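Local coordinates for protein sulfate transporter 4.1, chloroplastic (Arabidopsis thaliana, PDB 7LHV) that cotransports sulfate and protons across a membrane as an SLC26/SulP-family symporter and may help regulate sulfate assimilation, at residues Arg145-Gly150 against Val349-Ala354; Leu188-Gly193 against Ala375-Ser380; Gly342-Glu347 against Ser367-Leu372. All blocks are in the same frame, centred on the assembly; numbering follows the deposited sequence.

Contact 1: residues Arg145-Gly150 against Val349-Ala354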
loop_
_atom_site.group_PDB
_atom_site.type_symbol
_atom_site.label_atom_id
_atom_site.label_comp_id
_atom_site.label_asym_id
_atom_site.label_seq_id
_atom_site.Cartn_x
_atom_site.Cartn_y
_atom_site.Cartn_z
ATOM N N ARG A 145 -7.971 -25.873 -18.114
ATOM C CA ARG A 145 -8.515 -27.139 -18.581
ATOM C C ARG A 145 -8.580 -28.205 -17.496
ATOM O O ARG A 145 -9.182 -29.258 -17.725
ATOM C CB ARG A 145 -7.690 -27.664 -19.763
ATOM C CG ARG A 145 -7.654 -26.719 -20.947
ATOM C CD ARG A 145 -6.712 -27.217 -22.025
ATOM N NE ARG A 145 -6.493 -26.213 -23.058
ATOM C CZ ARG A 145 -5.601 -26.326 -24.033
ATOM N NH1 ARG A 145 -4.826 -27.391 -24.140
ATOM N NH2 ARG A 145 -5.483 -25.342 -24.920
ATOM N N GLN A 146 -7.981 -27.965 -16.331
ATOM C CA GLN A 146 -8.049 -28.903 -15.223
ATOM C C GLN A 146 -8.686 -28.329 -13.968
ATOM O O GLN A 146 -8.925 -29.086 -13.022
ATOM C CB GLN A 146 -6.650 -29.429 -14.858
ATOM C CG GLN A 146 -6.035 -30.414 -15.845
ATOM C CD GLN A 146 -5.655 -29.779 -17.160
ATOM O OE1 GLN A 146 -6.155 -30.160 -18.216
ATOM N NE2 GLN A 146 -4.758 -28.801 -17.106
ATOM N N LEU A 147 -8.958 -27.029 -13.923
ATOM C CA LEU A 147 -9.526 -26.428 -12.725
ATOM C C LEU A 147 -10.960 -26.893 -12.515
ATOM O O LEU A 147 -11.750 -26.973 -13.458
ATOM C CB LEU A 147 -9.479 -24.905 -12.820
ATOM C CG LEU A 147 -9.843 -24.152 -11.543
ATOM C CD1 LEU A 147 -8.698 -24.197 -10.564
ATOM C CD2 LEU A 147 -10.213 -22.720 -11.852
ATOM N N ALA A 148 -11.294 -27.197 -11.265
ATOM C CA ALA A 148 -12.631 -27.627 -10.882
ATOM C C ALA A 148 -13.319 -26.505 -10.121
ATOM O O ALA A 148 -12.774 -25.989 -9.141
ATOM C CB ALA A 148 -12.577 -28.895 -10.033
ATOM N N ILE A 149 -14.521 -26.143 -10.564
ATOM C CA ILE A 149 -15.248 -24.983 -10.063
ATOM C C ILE A 149 -16.407 -25.463 -9.205
ATOM O O ILE A 149 -17.154 -26.364 -9.605
ATOM C CB ILE A 149 -15.741 -24.097 -11.219
ATOM C CG1 ILE A 149 -14.568 -23.316 -11.795
ATOM C CG2 ILE A 149 -16.821 -23.145 -10.754
ATOM C CD1 ILE A 149 -13.851 -22.496 -10.764
ATOM N N GLY A 150 -16.552 -24.872 -8.023
ATOM C CA GLY A 150 -17.613 -25.231 -7.118
ATOM C C GLY A 150 -17.393 -24.657 -5.735
ATOM O O GLY A 150 -16.537 -23.793 -5.529
ATOM N N VAL A 349 -6.632 -18.342 -9.390
ATOM C CA VAL A 349 -5.775 -18.018 -10.523
ATOM C C VAL A 349 -4.415 -18.686 -10.370
ATOM O O VAL A 349 -3.814 -19.132 -11.353
ATOM C CB VAL A 349 -5.654 -16.493 -10.678
ATOM C CG1 VAL A 349 -4.607 -16.144 -11.712
ATOM C CG2 VAL A 349 -6.993 -15.905 -11.071
ATOM N N GLY A 350 -3.908 -18.770 -9.140
ATOM C CA GLY A 350 -2.657 -19.475 -8.917
ATOM C C GLY A 350 -2.747 -20.945 -9.270
ATOM O O GLY A 350 -1.833 -21.503 -9.886
ATOM N N ILE A 351 -3.851 -21.593 -8.891
ATOM C CA ILE A 351 -4.055 -22.994 -9.248
ATOM C C ILE A 351 -4.126 -23.151 -10.760
ATOM O O ILE A 351 -3.531 -24.071 -11.334
ATOM C CB ILE A 351 -5.322 -23.544 -8.569
ATOM C CG1 ILE A 351 -5.209 -23.444 -7.050
ATOM C CG2 ILE A 351 -5.554 -24.983 -8.974
ATOM C CD1 ILE A 351 -6.515 -23.667 -6.337
ATOM N N ALA A 352 -4.859 -22.255 -11.428
ATOM C CA ALA A 352 -4.964 -22.336 -12.880
ATOM C C ALA A 352 -3.603 -22.177 -13.545
ATOM O O ALA A 352 -3.267 -22.925 -14.469
ATOM C CB ALA A 352 -5.936 -21.278 -13.396
ATOM N N LYS A 353 -2.802 -21.214 -13.083
ATOM C CA LYS A 353 -1.488 -20.990 -13.678
ATOM C C LYS A 353 -0.554 -22.169 -13.434
ATOM O O LYS A 353 0.184 -22.579 -14.338
ATOM C CB LYS A 353 -0.873 -19.701 -13.133
ATOM C CG LYS A 353 -1.325 -18.450 -13.863
ATOM C CD LYS A 353 -0.541 -17.234 -13.413
ATOM C CE LYS A 353 -0.884 -16.854 -11.983
ATOM N NZ LYS A 353 -0.404 -15.488 -11.637
ATOM N N ALA A 354 -0.568 -22.726 -12.220
ATOM C CA ALA A 354 0.276 -23.881 -11.936
ATOM C C ALA A 354 -0.113 -25.072 -12.800
ATOM O O ALA A 354 0.755 -25.757 -13.355
ATOM C CB ALA A 354 0.189 -24.241 -10.454
#

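Contact 2: residues Leu188-Gly193 against Ala375-Ser380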
loop_
_atom_site.group_PDB
_atom_site.type_symbol
_atom_site.label_atom_id
_atom_site.label_comp_id
_atom_site.label_asym_id
_atom_site.label_seq_id
_atom_site.Cartn_x
_atom_site.Cartn_y
_atom_site.Cartn_z
ATOM N N LEU A 188 -17.537 -8.042 -9.662
ATOM C CA LEU A 188 -16.208 -7.545 -9.313
ATOM C C LEU A 188 -15.119 -8.304 -10.058
ATOM O O LEU A 188 -14.141 -7.704 -10.513
ATOM C CB LEU A 188 -15.986 -7.635 -7.805
ATOM C CG LEU A 188 -16.610 -6.522 -6.965
ATOM C CD1 LEU A 188 -16.368 -6.769 -5.490
ATOM C CD2 LEU A 188 -16.058 -5.174 -7.376
ATOM N N GLU A 189 -15.265 -9.624 -10.188
ATOM C CA GLU A 189 -14.276 -10.413 -10.914
ATOM C C GLU A 189 -14.240 -10.038 -12.389
ATOM O O GLU A 189 -13.162 -9.927 -12.981
ATOM C CB GLU A 189 -14.571 -11.901 -10.753
ATOM C CG GLU A 189 -14.381 -12.421 -9.346
ATOM C CD GLU A 189 -14.564 -13.916 -9.263
ATOM O OE1 GLU A 189 -14.151 -14.519 -8.254
ATOM O OE2 GLU A 189 -15.128 -14.490 -10.216
ATOM N N CYS A 190 -15.409 -9.842 -13.004
ATOM C CA CYS A 190 -15.438 -9.431 -14.403
ATOM C C CYS A 190 -14.803 -8.061 -14.588
ATOM O O CYS A 190 -14.091 -7.826 -15.572
ATOM C CB CYS A 190 -16.873 -9.436 -14.924
ATOM S SG CYS A 190 -17.432 -11.036 -15.535
ATOM N N ILE A 191 -15.051 -7.139 -13.655
ATOM C CA ILE A 191 -14.448 -5.811 -13.742
ATOM C C ILE A 191 -12.933 -5.902 -13.611
ATOM O O ILE A 191 -12.187 -5.288 -14.383
ATOM C CB ILE A 191 -15.055 -4.878 -12.679
ATOM C CG1 ILE A 191 -16.405 -4.341 -13.154
ATOM C CG2 ILE A 191 -14.109 -3.738 -12.357
ATOM C CD1 ILE A 191 -17.182 -3.624 -12.079
ATOM N N MET A 192 -12.451 -6.680 -12.640
ATOM C CA MET A 192 -11.013 -6.794 -12.423
ATOM C C MET A 192 -10.325 -7.610 -13.509
ATOM O O MET A 192 -9.101 -7.523 -13.648
ATOM C CB MET A 192 -10.733 -7.411 -11.053
ATOM C CG MET A 192 -11.197 -6.556 -9.889
ATOM S SD MET A 192 -9.994 -5.317 -9.379
ATOM C CE MET A 192 -8.726 -6.351 -8.656
ATOM N N GLY A 193 -11.068 -8.416 -14.259
ATOM C CA GLY A 193 -10.497 -9.143 -15.373
ATOM C C GLY A 193 -10.468 -8.334 -16.652
ATOM O O GLY A 193 -9.513 -8.428 -17.429
ATOM N N ALA A 375 -19.013 -17.038 -14.764
ATOM C CA ALA A 375 -19.595 -18.211 -14.122
ATOM C C ALA A 375 -20.359 -17.826 -12.864
ATOM O O ALA A 375 -21.469 -18.316 -12.630
ATOM C CB ALA A 375 -18.502 -19.226 -13.796
ATOM N N ASN A 376 -19.786 -16.940 -12.049
ATOM C CA ASN A 376 -20.459 -16.513 -10.828
ATOM C C ASN A 376 -21.739 -15.747 -11.137
ATOM O O ASN A 376 -22.752 -15.921 -10.453
ATOM C CB ASN A 376 -19.515 -15.665 -9.982
ATOM C CG ASN A 376 -18.664 -16.496 -9.057
ATOM O OD1 ASN A 376 -19.167 -17.367 -8.353
ATOM N ND2 ASN A 376 -17.365 -16.234 -9.051
ATOM N N ILE A 377 -21.712 -14.889 -12.159
ATOM C CA ILE A 377 -22.901 -14.112 -12.508
ATOM C C ILE A 377 -24.033 -15.035 -12.942
ATOM O O ILE A 377 -25.180 -14.901 -12.491
ATOM C CB ILE A 377 -22.565 -13.081 -13.599
ATOM C CG1 ILE A 377 -21.759 -11.923 -13.011
ATOM C CG2 ILE A 377 -23.829 -12.567 -14.259
ATOM C CD1 ILE A 377 -21.206 -10.989 -14.050
ATOM N N LEU A 378 -23.728 -15.998 -13.816
ATOM C CA LEU A 378 -24.767 -16.926 -14.253
ATOM C C LEU A 378 -25.247 -17.818 -13.112
ATOM O O LEU A 378 -26.450 -18.103 -13.011
ATOM C CB LEU A 378 -24.276 -17.767 -15.426
ATOM C CG LEU A 378 -24.430 -17.165 -16.827
ATOM C CD1 LEU A 378 -25.900 -16.983 -17.158
ATOM C CD2 LEU A 378 -23.681 -15.856 -16.985
ATOM N N GLY A 379 -24.341 -18.262 -12.240
ATOM C CA GLY A 379 -24.766 -19.028 -11.083
ATOM C C GLY A 379 -25.701 -18.242 -10.184
ATOM O O GLY A 379 -26.684 -18.784 -9.674
ATOM N N SER A 380 -25.412 -16.956 -9.981
ATOM C CA SER A 380 -26.315 -16.112 -9.210
ATOM C C SER A 380 -27.670 -16.012 -9.889
ATOM O O SER A 380 -28.712 -16.068 -9.228
ATOM C CB SER A 380 -25.708 -14.726 -9.035
ATOM O OG SER A 380 -24.344 -14.831 -8.692
#

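Contact 3: residues Gly342-Glu347 against Ser367-Leu372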
loop_
_atom_site.group_PDB
_atom_site.type_symbol
_atom_site.label_atom_id
_atom_site.label_comp_id
_atom_site.label_asym_id
_atom_site.label_seq_id
_atom_site.Cartn_x
_atom_site.Cartn_y
_atom_site.Cartn_z
ATOM N N GLY A 342 -10.742 -11.292 -3.883
ATOM C CA GLY A 342 -9.309 -11.366 -3.662
ATOM C C GLY A 342 -8.825 -12.798 -3.593
ATOM O O GLY A 342 -7.800 -13.146 -4.187
ATOM N N VAL A 343 -9.587 -13.659 -2.915
ATOM C CA VAL A 343 -9.245 -15.077 -2.863
ATOM C C VAL A 343 -9.128 -15.636 -4.274
ATOM O O VAL A 343 -8.137 -16.291 -4.622
ATOM C CB VAL A 343 -10.285 -15.846 -2.034
ATOM C CG1 VAL A 343 -10.140 -17.338 -2.252
ATOM C CG2 VAL A 343 -10.144 -15.503 -0.562
ATOM N N ALA A 344 -10.113 -15.338 -5.124
ATOM C CA ALA A 344 -10.070 -15.832 -6.493
ATOM C C ALA A 344 -8.851 -15.312 -7.234
ATOM O O ALA A 344 -8.305 -16.010 -8.094
ATOM C CB ALA A 344 -11.344 -15.444 -7.235
ATOM N N ILE A 345 -8.410 -14.092 -6.924
ATOM C CA ILE A 345 -7.209 -13.569 -7.561
ATOM C C ILE A 345 -5.976 -14.297 -7.046
ATOM O O ILE A 345 -5.032 -14.560 -7.800
ATOM C CB ILE A 345 -7.109 -12.049 -7.350
ATOM C CG1 ILE A 345 -8.257 -11.341 -8.065
ATOM C CG2 ILE A 345 -5.781 -11.522 -7.851
ATOM C CD1 ILE A 345 -8.366 -9.880 -7.733
ATOM N N LEU A 346 -5.969 -14.651 -5.764
ATOM C CA LEU A 346 -4.755 -15.168 -5.146
ATOM C C LEU A 346 -4.661 -16.685 -5.210
ATOM O O LEU A 346 -3.567 -17.226 -5.407
ATOM C CB LEU A 346 -4.673 -14.703 -3.692
ATOM C CG LEU A 346 -4.415 -13.210 -3.492
ATOM C CD1 LEU A 346 -4.491 -12.852 -2.022
ATOM C CD2 LEU A 346 -3.072 -12.814 -4.071
ATOM N N GLU A 347 -5.780 -17.388 -5.051
ATOM C CA GLU A 347 -5.770 -18.845 -4.982
ATOM C C GLU A 347 -6.194 -19.499 -6.293
ATOM O O GLU A 347 -5.439 -20.292 -6.861
ATOM C CB GLU A 347 -6.666 -19.317 -3.832
ATOM C CG GLU A 347 -6.140 -18.942 -2.463
ATOM C CD GLU A 347 -7.052 -19.401 -1.346
ATOM O OE1 GLU A 347 -8.155 -19.904 -1.646
ATOM O OE2 GLU A 347 -6.664 -19.263 -0.168
ATOM N N SER A 367 -8.112 -13.371 -18.423
ATOM C CA SER A 367 -9.214 -14.132 -19.001
ATOM C C SER A 367 -9.757 -15.147 -18.005
ATOM O O SER A 367 -10.955 -15.447 -18.005
ATOM C CB SER A 367 -8.763 -14.828 -20.283
ATOM O OG SER A 367 -8.337 -13.887 -21.251
ATOM N N GLU A 368 -8.890 -15.686 -17.146
ATOM C CA GLU A 368 -9.360 -16.605 -16.116
ATOM C C GLU A 368 -10.276 -15.905 -15.121
ATOM O O GLU A 368 -11.321 -16.448 -14.739
ATOM C CB GLU A 368 -8.173 -17.245 -15.401
ATOM C CG GLU A 368 -8.561 -18.054 -14.184
ATOM C CD GLU A 368 -9.208 -19.375 -14.546
ATOM O OE1 GLU A 368 -9.123 -19.783 -15.723
ATOM O OE2 GLU A 368 -9.806 -20.008 -13.652
ATOM N N LEU A 369 -9.908 -14.696 -14.689
ATOM C CA LEU A 369 -10.787 -13.937 -13.803
ATOM C C LEU A 369 -12.093 -13.578 -14.494
ATOM O O LEU A 369 -13.158 -13.600 -13.870
ATOM C CB LEU A 369 -10.090 -12.676 -13.303
ATOM C CG LEU A 369 -9.221 -12.828 -12.060
ATOM C CD1 LEU A 369 -8.437 -11.557 -11.809
ATOM C CD2 LEU A 369 -10.099 -13.161 -10.870
ATOM N N PHE A 370 -12.034 -13.231 -15.780
ATOM C CA PHE A 370 -13.264 -12.930 -16.501
ATOM C C PHE A 370 -14.167 -14.158 -16.573
ATOM O O PHE A 370 -15.390 -14.051 -16.412
ATOM C CB PHE A 370 -12.943 -12.404 -17.899
ATOM C CG PHE A 370 -14.158 -12.005 -18.684
ATOM C CD1 PHE A 370 -14.754 -10.776 -18.473
ATOM C CD2 PHE A 370 -14.700 -12.853 -19.634
ATOM C CE1 PHE A 370 -15.871 -10.400 -19.186
ATOM C CE2 PHE A 370 -15.819 -12.481 -20.353
ATOM C CZ PHE A 370 -16.403 -11.253 -20.129
ATOM N N GLY A 371 -13.583 -15.334 -16.809
ATOM C CA GLY A 371 -14.373 -16.553 -16.834
ATOM C C GLY A 371 -14.993 -16.879 -15.489
ATOM O O GLY A 371 -16.158 -17.279 -15.413
ATOM N N LEU A 372 -14.224 -16.712 -14.410
ATOM C CA LEU A 372 -14.781 -16.911 -13.074
ATOM C C LEU A 372 -15.925 -15.944 -12.806
ATOM O O LEU A 372 -16.949 -16.330 -12.233
ATOM C CB LEU A 372 -13.699 -16.747 -12.009
ATOM C CG LEU A 372 -12.587 -17.785 -11.935
ATOM C CD1 LEU A 372 -11.553 -17.363 -10.912
ATOM C CD2 LEU A 372 -13.173 -19.124 -11.574
#

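Contact 1: residues Arg145-Gly150 against Val349-Ala354
The backbone bond from Lys353 N to Val349 O, 2.9 Å long, closes the helical turn on which Ile351 and Ala352 meet the loop residue Leu147; no hydrogen bond passes between 145-150 and 349-354, and the joint is apolar. The central piece is the CD1 methyl of Leu147. It lies 3.6 Å from Ile351 CG2 and 4.0 Å from Ile351 CB, so one methyl rests against the branched root of the isoleucine, not against its far end. The two side chains run across each other at about a right angle.

With its CG anti to the backbone N (chi1 -171°), Leu147 carries CD1 up to the helix, while CD2 approaches Ala352 without reaching contact. Ile351 answers with the branch that is itself anti to the backbone N, CG2; its longer CG1 arm leads elsewhere. Ala352 comes in second: its backbone N is 4.4 Å from Leu147 CD1, and its CB stays 4.8 Å from Leu147 CD2. This small residue is also where the backbones of the two segments come nearest, with 6.1 Å between the CA atoms of Leu147 and Ala352.

The loop itself is held by polar bonds outside this pair: Gln146 O accepts from Asn397 ND2, and Ala148 N gives to Ser394 OG, both on helix 391-399. Farther along, the chain runs into the short strand 149-150, antiparallel to strand 388-389, consistent with the paired short strands between half-helices in the core domain of SLC26 transporters. Leu147 touches four helices: 330-358 at Ile351, 365-381 at Glu368, 125-141 at Tyr138 and 391-399 at Ser394.

Contact 2: residues Leu188-Gly193 against Ala375-Ser380
Glu189 and Asn376 make the polar half of this helix pair. Asn376 ND2 donates to Glu189 OE2 over 3.1 Å, with an N-H...O angle of 143°, somewhat bent. The oxygen lies in the plane of the amide, but the N-H comes down on the carboxylate from above its plane, the two flat groups being turned 58° from each other. The glutamate chain runs out extended beyond CG, which carries its carboxylate across to helix 365-381. The asparagine is held at its other end too, because OD1 accepts from Ala387 N, and this settles which way round the amide stands.

A second polar cluster is internal to 375-380. Asn376 O takes two bonds from Ser380, one from OG at 2.6 Å and one from the backbone N at 2.9 Å, arriving on opposite faces of the carbonyl plane.

The apolar half is slight: Cys190 SG faces the terminal methyl CD1 of Ile377 at 4.1 Å. Thr341 and Ala344 of helix 330-358 also pack on Glu189.

Replacing Glu189 by a leucine would probably leave Asn376 ND2 without this acceptor in a buried place and cost this polar tie between the helices. Between these two segments, then, one directional bond sets amide and carboxylate relative to each other, while further apolar packing of the same helices, such as Ile377 on Ile187 and Cys190 on Val374, lies beyond them.

Contact 3: residues Gly342-Glu347 against Ser367-Leu372
The flat group touched here is the peptide joining Ala344 to Ile345: methyl CD2 of Leu369 stands over one of its faces, 4.4 Å from Ala344 O. The CB of Ala344 rises on that same face. The oxygen has a probable hydrogen bond from Val349 N, five residues on, in keeping with the wider pi-type turn at 344-347.

Everything else is aliphatic. Leu369 opens its fork onto Ile345, both CD1 and CD2 lying 3.8 Å from Ile345 CG1, so that this methylene faces both prongs; the side chains cross at about a right angle. With CG anti to its carbonyl carbon (chi1 -86°), Leu369 sends the fork across to the other helix.

Helix 330-358 and helix 365-381 follow one another in the chain and form a helical hairpin within the sulfate permease region of this transporter. Their short segments here run at 139°, a splayed antiparallel pair, the axes of these segments coming within 10.7 Å. One turn on from Leu369, Leu372 puts CD1 4.2 Å from Ala344 CB, where the small alanine brings a methyl to meet a methyl.

Glu368, on another side of its helix, is bonded through OE2 to Tyr138 OH. A bound sphingosine phosphate touches Gly342 and Leu346, the latter part of its pocket.

All three contacts lie in the membrane domain and draw on two consecutive helices: 330-358 serves contacts 1 and 3, 365-381 serves contacts 2 and 3. Contact 3, made wholly by buried residues, joins the two to each other and touches both of the others, Ile149 CD1 meeting Leu372 CD2 and Met192 CE meeting Ile345 CD1. Contact 1 ties helix 330-358 to the loop entering a short strand and is likewise largely buried. Contact 2 reaches out to helix 173-194 and is only partly buried, farthest of the three from the centre of the chain. Contacts 1 and 3 are carried by aliphatic side chains, while contact 2 alone has a hydrogen bond across it.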